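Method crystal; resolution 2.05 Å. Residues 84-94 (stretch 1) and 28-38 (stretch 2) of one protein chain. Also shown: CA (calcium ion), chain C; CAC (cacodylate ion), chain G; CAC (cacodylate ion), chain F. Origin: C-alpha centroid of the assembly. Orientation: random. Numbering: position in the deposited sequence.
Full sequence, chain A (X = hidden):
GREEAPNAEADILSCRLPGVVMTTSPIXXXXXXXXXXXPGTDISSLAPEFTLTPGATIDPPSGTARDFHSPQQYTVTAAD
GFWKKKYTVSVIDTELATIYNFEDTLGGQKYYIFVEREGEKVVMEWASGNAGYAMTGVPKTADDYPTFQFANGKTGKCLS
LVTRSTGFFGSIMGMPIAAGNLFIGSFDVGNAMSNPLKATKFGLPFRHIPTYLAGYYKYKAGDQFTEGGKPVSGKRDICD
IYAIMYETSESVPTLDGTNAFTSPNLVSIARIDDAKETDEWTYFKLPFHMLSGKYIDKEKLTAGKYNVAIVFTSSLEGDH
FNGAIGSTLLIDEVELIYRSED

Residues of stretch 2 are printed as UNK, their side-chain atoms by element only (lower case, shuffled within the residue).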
ATOM      1  N   LYS A  84      -1.764  15.320 -22.377  1.00 24.38           N
ATOM      2  CA  LYS A  84      -1.277  13.934 -22.545  1.00 26.26           C
ATOM      3  C   LYS A  84      -0.791  13.411 -21.193  1.00 28.64           C
ATOM      4  O   LYS A  84      -0.415  14.179 -20.333  1.00 30.38           O
ATOM      5  CB  LYS A  84      -0.116  13.864 -23.545  1.00 26.75           C
ATOM      6  CG  LYS A  84      -0.450  14.390 -24.929  1.00 30.48           C
ATOM      7  CD  LYS A  84       0.766  14.289 -25.870  1.00 31.83           C
ATOM      8  CE  LYS A  84       0.301  14.156 -27.367  1.00 32.21           C
ATOM      9  NZ  LYS A  84       1.490  14.122 -28.256  1.00 50.31           N
ATOM     10  N   LYS A  85      -0.827  12.114 -20.982  1.00 27.16           N
ATOM     11  CA  LYS A  85      -0.268  11.567 -19.767  1.00 28.52           C
ATOM     12  C   LYS A  85       0.397  10.264 -20.125  1.00 27.51           C
ATOM     13  O   LYS A  85      -0.199   9.454 -20.811  1.00 27.49           O
ATOM     14  CB  LYS A  85      -1.372  11.294 -18.716  1.00 25.58           C
ATOM     15  CG  LYS A  85      -0.884  11.500 -17.305  1.00 43.26           C
ATOM     16  CD  LYS A  85      -1.622  10.688 -16.212  1.00 41.58           C
ATOM     17  CE  LYS A  85      -3.114  10.810 -16.238  1.00 33.69           C
ATOM     18  NZ  LYS A  85      -3.690  10.450 -14.886  1.00 33.15           N
ATOM     19  N   LYS A  86       1.576  10.026 -19.580  1.00 24.71           N
ATOM     20  CA  LYS A  86       2.263   8.771 -19.777  1.00 26.22           C
ATOM     21  C   LYS A  86       2.008   7.867 -18.597  1.00 24.24           C
ATOM     22  O   LYS A  86       2.124   8.287 -17.452  1.00 28.97           O
ATOM     23  CB  LYS A  86       3.782   9.031 -19.911  1.00 29.90           C
ATOM     24  CG  LYS A  86       4.494   8.133 -20.878  1.00 46.18           C
ATOM     25  CD  LYS A  86       5.773   8.834 -21.487  1.00 52.68           C
ATOM     26  CE  LYS A  86       6.831   9.181 -20.425  1.00 56.58           C
ATOM     27  NZ  LYS A  86       8.089   9.850 -20.968  1.00 59.61           N
ATOM     28  N   TYR A  87       1.670   6.620 -18.884  1.00 22.70           N
ATOM     29  CA  TYR A  87       1.555   5.595 -17.873  1.00 25.82           C
ATOM     30  C   TYR A  87       2.630   4.559 -18.102  1.00 25.09           C
ATOM     31  O   TYR A  87       2.888   4.210 -19.257  1.00 27.73           O
ATOM     32  CB  TYR A  87       0.210   4.905 -17.992  1.00 22.66           C
ATOM     33  CG  TYR A  87      -0.985   5.646 -17.448  1.00 29.29           C
ATOM     34  CD1 TYR A  87      -1.661   6.573 -18.215  1.00 26.17           C
ATOM     35  CD2 TYR A  87      -1.510   5.330 -16.198  1.00 27.21           C
ATOM     36  CE1 TYR A  87      -2.782   7.216 -17.727  1.00 25.92           C
ATOM     37  CE2 TYR A  87      -2.643   5.956 -15.708  1.00 26.33           C
ATOM     38  CZ  TYR A  87      -3.292   6.869 -16.490  1.00 23.66           C
ATOM     39  OH  TYR A  87      -4.389   7.524 -16.005  1.00 24.15           O
ATOM     40  N   THR A  88       3.231   4.084 -17.011  1.00 25.35           N
ATOM     41  CA  THR A  88       4.081   2.918 -16.972  1.00 24.99           C
ATOM     42  C   THR A  88       3.274   1.711 -16.516  1.00 26.64           C
ATOM     43  O   THR A  88       2.756   1.665 -15.408  1.00 26.14           O
ATOM     44  CB  THR A  88       5.258   3.121 -16.003  1.00 28.18           C
ATOM     45  OG1 THR A  88       6.022   4.257 -16.425  1.00 28.96           O
ATOM     46  CG2 THR A  88       6.190   1.884 -15.941  1.00 24.89           C
ATOM     47  N   VAL A  89       3.210   0.697 -17.369  1.00 26.95           N
ATOM     48  CA  VAL A  89       2.412  -0.475 -17.100  1.00 24.18           C
ATOM     49  C   VAL A  89       3.342  -1.663 -16.921  1.00 24.92           C
ATOM     50  O   VAL A  89       4.139  -1.980 -17.816  1.00 24.94           O
ATOM     51  CB  VAL A  89       1.426  -0.734 -18.225  1.00 27.73           C
ATOM     52  CG1 VAL A  89       0.605  -2.065 -17.981  1.00 22.20           C
ATOM     53  CG2 VAL A  89       0.471   0.501 -18.385  1.00 20.64           C
ATOM     54  N   SER A  90       3.240  -2.275 -15.743  1.00 23.30           N
ATOM     55  CA  SER A  90       4.095  -3.347 -15.310  1.00 23.80           C
ATOM     56  C   SER A  90       3.240  -4.574 -15.019  1.00 23.85           C
ATOM     57  O   SER A  90       2.066  -4.457 -14.577  1.00 25.27           O
ATOM     58  CB  SER A  90       4.831  -2.937 -14.025  1.00 24.86           C
ATOM     59  OG  SER A  90       5.677  -1.827 -14.213  1.00 30.68           O
ATOM     60  N   VAL A  91       3.829  -5.735 -15.267  1.00 23.92           N
ATOM     61  CA  VAL A  91       3.211  -7.023 -14.935  1.00 26.61           C
ATOM     62  C   VAL A  91       4.065  -7.729 -13.885  1.00 25.88           C
ATOM     63  O   VAL A  91       5.266  -7.862 -14.058  1.00 25.88           O
ATOM     64  CB  VAL A  91       3.054  -7.934 -16.186  1.00 28.18           C
ATOM     65  CG1 VAL A  91       2.554  -9.338 -15.777  1.00 19.64           C
ATOM     66  CG2 VAL A  91       2.045  -7.291 -17.161  1.00 20.97           C
ATOM     67  N   ILE A  92       3.425  -8.140 -12.800  1.00 22.69           N
ATOM     68  CA  ILE A  92       4.059  -8.877 -11.713  1.00 24.91           C
ATOM     69  C   ILE A  92       3.640 -10.329 -11.882  1.00 23.58           C
ATOM     70  O   ILE A  92       2.453 -10.645 -11.793  1.00 24.18           O
ATOM     71  CB  ILE A  92       3.562  -8.386 -10.329  1.00 26.69           C
ATOM     72  CG1 ILE A  92       3.704  -6.859 -10.167  1.00 31.44           C
ATOM     73  CG2 ILE A  92       4.279  -9.112  -9.235  1.00 23.66           C
ATOM     74  CD1 ILE A  92       5.100  -6.420 -10.219  1.00 30.56           C
ATOM     75  N   ASP A  93       4.595 -11.195 -12.171  1.00 25.44           N
ATOM     76  CA  ASP A  93       4.310 -12.619 -12.386  1.00 26.97           C
ATOM     77  C   ASP A  93       5.024 -13.517 -11.374  1.00 27.04           C
ATOM     78  O   ASP A  93       5.262 -14.683 -11.655  1.00 27.08           O
ATOM     79  CB  ASP A  93       4.727 -13.051 -13.814  1.00 26.46           C
ATOM     80  CG  ASP A  93       6.230 -12.948 -14.037  1.00 32.29           C
ATOM     81  OD1 ASP A  93       6.866 -12.100 -13.369  1.00 31.55           O
ATOM     82  OD2 ASP A  93       6.774 -13.704 -14.865  1.00 39.48           O
ATOM     83  N   THR A  94       5.359 -12.967 -10.218  1.00 24.14           N
ATOM     84  CA  THR A  94       6.126 -13.669  -9.212  1.00 25.06           C
ATOM     85  C   THR A  94       5.305 -13.749  -7.925  1.00 24.92           C
ATOM     86  O   THR A  94       4.290 -13.098  -7.786  1.00 22.15           O
ATOM     87  CB  THR A  94       7.460 -12.935  -8.914  1.00 23.33           C
ATOM     88  OG1 THR A  94       7.190 -11.552  -8.705  1.00 28.95           O
ATOM     89  CG2 THR A  94       8.416 -13.097 -10.078  1.00 24.51           C
ATOM     90  N   UNK A  28      -4.060   0.838 -10.061  1.00 27.78           N
ATOM     91  CA  UNK A  28      -3.913   2.036 -10.872  1.00 28.22           C
ATOM     92  C   UNK A  28      -3.609   3.264 -10.015  1.00 27.13           C
ATOM     93  O   UNK A  28      -4.304   3.546  -9.074  1.00 27.05           O
ATOM     94  c   UNK A  28      -6.646   0.984 -13.463  1.00 32.17           C
ATOM     95  c   UNK A  28      -5.179   2.253 -11.711  1.00 27.08           C
ATOM     96  c   UNK A  28      -5.435   0.960 -12.485  1.00 29.34           C
ATOM     97  c   UNK A  28      -4.964   3.469 -12.672  1.00 31.69           C
ATOM     98  N   UNK A  29      -2.528   3.972 -10.335  1.00 28.49           N
ATOM     99  CA  UNK A  29      -2.229   5.250  -9.708  1.00 29.24           C
ATOM    100  C   UNK A  29      -2.371   6.331 -10.789  1.00 28.33           C
ATOM    101  O   UNK A  29      -2.887   6.052 -11.865  1.00 31.36           O
ATOM    102  c   UNK A  29      -0.636   4.114  -8.070  1.00 27.58           C
ATOM    103  o   UNK A  29       0.173   5.212 -10.122  1.00 29.31           O
ATOM    104  c   UNK A  29      -0.810   5.270  -9.083  1.00 26.27           C
ATOM    105  N   UNK A  30      -1.899   7.539 -10.510  1.00 26.97           N
ATOM    106  CA  UNK A  30      -1.964   8.609 -11.474  1.00 29.43           C
ATOM    107  C   UNK A  30      -1.238   8.309 -12.806  1.00 28.87           C
ATOM    108  O   UNK A  30      -1.709   8.741 -13.847  1.00 26.55           O
ATOM    109  c   UNK A  30      -1.414   9.914 -10.890  1.00 30.79           C
ATOM    110  c   UNK A  30      -1.846  11.135 -11.711  1.00 37.28           C
ATOM    111  n   UNK A  30      -0.898  11.829 -12.344  1.00 32.77           N
ATOM    112  o   UNK A  30      -3.021  11.421 -11.794  1.00 38.93           O
ATOM    113  N   UNK A  31      -0.094   7.605 -12.751  1.00 25.92           N
ATOM    114  CA  UNK A  31       0.765   7.393 -13.917  1.00 28.62           C
ATOM    115  C   UNK A  31       1.314   5.951 -14.035  1.00 25.68           C
ATOM    116  O   UNK A  31       2.288   5.725 -14.747  1.00 25.98           O
ATOM    117  n   UNK A  31       1.558  10.447 -15.241  1.00 38.92           N
ATOM    118  o   UNK A  31       1.264  10.510 -12.973  1.00 46.74           O
ATOM    119  c   UNK A  31       1.965   8.387 -13.917  1.00 27.05           C
ATOM    120  c   UNK A  31       1.536   9.870 -14.005  1.00 43.28           C
ATOM    121  N   UNK A  32       0.720   5.002 -13.321  1.00 26.25           N
ATOM    122  CA  UNK A  32       1.194   3.630 -13.339  1.00 27.22           C
ATOM    123  C   UNK A  32       0.060   2.660 -13.155  1.00 27.26           C
ATOM    124  O   UNK A  32      -0.983   2.966 -12.516  1.00 27.31           O
ATOM    125  c   UNK A  32       2.277   3.378 -12.276  1.00 29.73           C
ATOM    126  o   UNK A  32       1.735   3.345 -10.961  1.00 31.45           O
ATOM    127  N   UNK A  33       0.257   1.505 -13.766  1.00 26.00           N
ATOM    128  CA  UNK A  33      -0.597   0.329 -13.568  1.00 27.25           C
ATOM    129  C   UNK A  33       0.281  -0.885 -13.237  1.00 27.16           C
ATOM    130  O   UNK A  33       1.280  -1.098 -13.899  1.00 29.34           O
ATOM    131  c   UNK A  33      -1.399   0.018 -14.795  1.00 24.24           C
ATOM    132  c   UNK A  33      -2.400  -1.167 -14.493  1.00 25.33           C
ATOM    133  c   UNK A  33      -3.170   1.087 -16.340  1.00 24.82           C
ATOM    134  c   UNK A  33      -2.147   1.280 -15.267  1.00 28.73           C
ATOM    135  N   UNK A  34      -0.080  -1.633 -12.184  1.00 26.82           N
ATOM    136  CA  UNK A  34       0.542  -2.918 -11.848  1.00 27.11           C
ATOM    137  C   UNK A  34      -0.524  -3.993 -12.036  1.00 27.33           C
ATOM    138  O   UNK A  34      -1.591  -3.947 -11.415  1.00 24.43           O
ATOM    139  c   UNK A  34       1.097  -2.954 -10.404  1.00 29.11           C
ATOM    140  c   UNK A  34       2.479  -2.244 -10.257  1.00 29.96           C
ATOM    141  n   UNK A  34       3.512  -3.002  -9.962  1.00 41.11           N
ATOM    142  o   UNK A  34       2.586  -1.054 -10.439  1.00 41.16           O
ATOM    143  N   UNK A  35      -0.230  -4.928 -12.922  1.00 23.82           N
ATOM    144  CA  UNK A  35      -1.106  -6.033 -13.285  1.00 25.92           C
ATOM    145  C   UNK A  35      -0.491  -7.296 -12.660  1.00 26.82           C
ATOM    146  O   UNK A  35       0.700  -7.509 -12.766  1.00 25.06           O
ATOM    147  c   UNK A  35      -1.683  -4.932 -15.481  1.00 29.60           C
ATOM    148  c   UNK A  35      -1.112  -6.208 -14.817  1.00 27.07           C
ATOM    149  c   UNK A  35      -1.929  -7.454 -15.230  1.00 25.32           C
ATOM    150  c   UNK A  35      -1.551  -4.847 -17.010  1.00 24.04           C
ATOM    151  N   UNK A  36      -1.292  -8.112 -11.991  1.00 27.80           N
ATOM    152  CA  UNK A  36      -0.786  -9.313 -11.317  1.00 27.77           C
ATOM    153  C   UNK A  36      -1.304 -10.608 -11.966  1.00 25.99           C
ATOM    154  O   UNK A  36      -2.521 -10.815 -12.090  1.00 22.37           O
ATOM    155  c   UNK A  36      -0.754  -5.847  -8.379  1.00 30.67           C
ATOM    156  c   UNK A  36      -1.232  -6.899  -9.103  1.00 34.02           C
ATOM    157  c   UNK A  36       0.383  -5.993  -7.605  1.00 30.25           C
ATOM    158  c   UNK A  36      -1.182  -9.313  -9.822  1.00 29.51           C
ATOM    159  c   UNK A  36      -0.621  -8.142  -9.035  1.00 26.31           C
ATOM    160  c   UNK A  36       0.990  -7.209  -7.501  1.00 29.08           C
ATOM    161  c   UNK A  36       0.497  -8.289  -8.244  1.00 28.55           C
ATOM    162  N   UNK A  37      -0.374 -11.492 -12.338  1.00 25.12           N
ATOM    163  CA  UNK A  37      -0.725 -12.780 -12.924  1.00 25.49           C
ATOM    164  C   UNK A  37      -0.040 -13.912 -12.149  1.00 24.30           C
ATOM    165  O   UNK A  37       0.903 -13.682 -11.396  1.00 25.26           O
ATOM    166  c   UNK A  37      -0.342 -12.814 -14.424  1.00 25.40           C
ATOM    167  c   UNK A  37      -0.997 -11.664 -15.127  1.00 26.60           C
ATOM    168  c   UNK A  37       1.184 -12.768 -14.616  1.00 24.10           C
ATOM    169  N   UNK A  38      -0.526 -15.132 -12.317  1.00 25.37           N
ATOM    170  CA  UNK A  38       0.049 -16.274 -11.616  1.00 27.17           C
ATOM    171  C   UNK A  38       1.469 -16.582 -12.071  1.00 29.56           C
ATOM    172  O   UNK A  38       1.787 -16.480 -13.262  1.00 27.47           O
TER
HETATM  173 CA    CA C   2       0.949  15.718 -19.345  0.80 51.22          CA
HETATM  174 AS   CAC G   6       1.998   8.536  -9.363  0.60 53.97          AS
HETATM  175  O1  CAC G   6       1.649   7.310 -10.543  0.60 36.62           O
HETATM  176  O2  CAC G   6       0.479   8.646  -8.478  0.60 53.64           O
HETATM  177  C1  CAC G   6       3.265   7.740  -8.102  0.60 49.14           C
HETATM  178  C2  CAC G   6       2.543  10.306 -10.071  0.60 40.50           C
HETATM  179 AS   CAC F   5       1.029  18.192 -21.805  0.80 50.43          AS
HETATM  180  O1  CAC F   5       0.171  17.080 -20.762  0.80 44.00           O
HETATM  181  O2  CAC F   5       1.738  17.520 -23.246  0.80 50.84           O
HETATM  182  C1  CAC F   5      -0.197  19.672 -22.124  0.80 42.98           C
HETATM  183  C2  CAC F   5       2.578  18.887 -20.806  0.80 40.77           C
HETATM  184  O   HOH W   1      -4.978   7.265 -13.524  1.00 26.44           O
HETATM  185  O   HOH W   2      -4.299  12.936 -13.973  1.00 43.61           O
HETATM  186  O   HOH W   3       5.516   5.970 -14.014  1.00 51.40           O
HETATM  187  O   HOH W   4       1.852 -12.229  -9.121  1.00 32.71           O
HETATM  188  O   HOH W   5       2.830  15.299 -20.904  1.00 38.87           O
HETATM  189  O   HOH W   6       1.497  14.289 -17.580  1.00 36.45           O

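Position 28 carries four carbons, forked at the first, with one arm two carbons long. That is isoleucine, Ile28, whose side chain lies sideways and makes no close contact with stretch 1.

At position 29 one carbon bears an oxygen and a carbon, the pattern of threonine. The hydroxyl suits the place: Thr29 OG1 donates a hydrogen bond to O1 of the chain G cacodylate (2.6 Å). The O of water 1 lies 2.9 Å from Thr29 O, to which it donates, and 2.6 Å from Tyr87 OH, to which it is also hydrogen-bonded.

Position 30 has two carbons, the second carrying two further atoms, assigned as one oxygen and one nitrogen: an amide. Its CA-to-CB bond points away, yet the end of the side chain comes nearer to stretch 1, where Lys85 NZ meets it. This is Asn30. Lys85 NZ donates to the backbone Asn30 O (2.8 Å) and weakly to Asn30 OD1 (3.3 Å), so one ammonium group engages both carbonyl oxygens.

The same four atoms recur at position 31, with the nitrogen close to Lys86 O: again asparagine. An amide both donates and accepts, and Asn31 uses both abilities: Asn31 ND2 donates to Lys86 O (3.1 Å), while Asn31 OD1 accepts from Asn30 ND2 (2.6 Å). The side chain thereby continues the cross-strand bonding just before the backbone ladder begins with Thr88 N to Asn31 O (3.0 Å).

A single carbon and an oxygen at position 32 make serine. Ser32 pairs with Thr88; both small polar side chains lie on the same face and stay partly exposed.

Position 33 shows four carbons with a long-armed fork, lying against Val89 and the Tyr87 ring: isoleucine. Ile33 turns to the other face, where its CB lies 4.1 Å from Val89 CG2 and its CG1 4.2 Å from Tyr87 CD2; a branched apolar chain suits such a buried strand site.

At position 34 two carbons end in an oxygen and a nitrogen, near Ile92 CD1: asparagine. Asn34 pairs with Ser90, and Asn34 ND2 approaches Ile92 CD1 to 3.8 Å, a packing contact.

Four carbons, forked as before and touching Val89 and Val91, identify position 35 as isoleucine. Ile35 CD1 reaches Val89 CG1 (3.7 Å), and Ile35 CB lies 4.1 Å from Val91 CG2.

At position 36 a carbon leads to a six-carbon ring without oxygen, and the ring lies against Ile92 CB: phenylalanine. Ile92 CB is 3.7 Å from Phe36 CD2, and Ile92 CG1 makes an off-centre CH-pi contact.

Position 37, one carbon bearing two others, meets Val91 and Asp93 and is valine. Val37 CG2 packs against Asp93 CB (3.6 Å) and Val91 CG1 (3.9 Å).

Position 38 has no side-chain atoms and is glycine. Gly38 has room for a CB, so stretch 1 does not demand its absence.

The contact is a parallel pairing of strands. Thr88, Ser90 and Ile92 each use N and O to bond different residues of the partner: Ile33 O accepts from Ser90 N (2.9 Å), and Ile35 O from Ile92 N (2.8 Å). Val89 and Val91 pack with Ile33 and Ile35 on one face; Thr88, Ser90 and Ile92 meet Ser32, Asn34 and Phe36 on the other. The asparagine-lysine bonds secure the beginning.

Stretch 2 28-38: ITNNSINIFVG
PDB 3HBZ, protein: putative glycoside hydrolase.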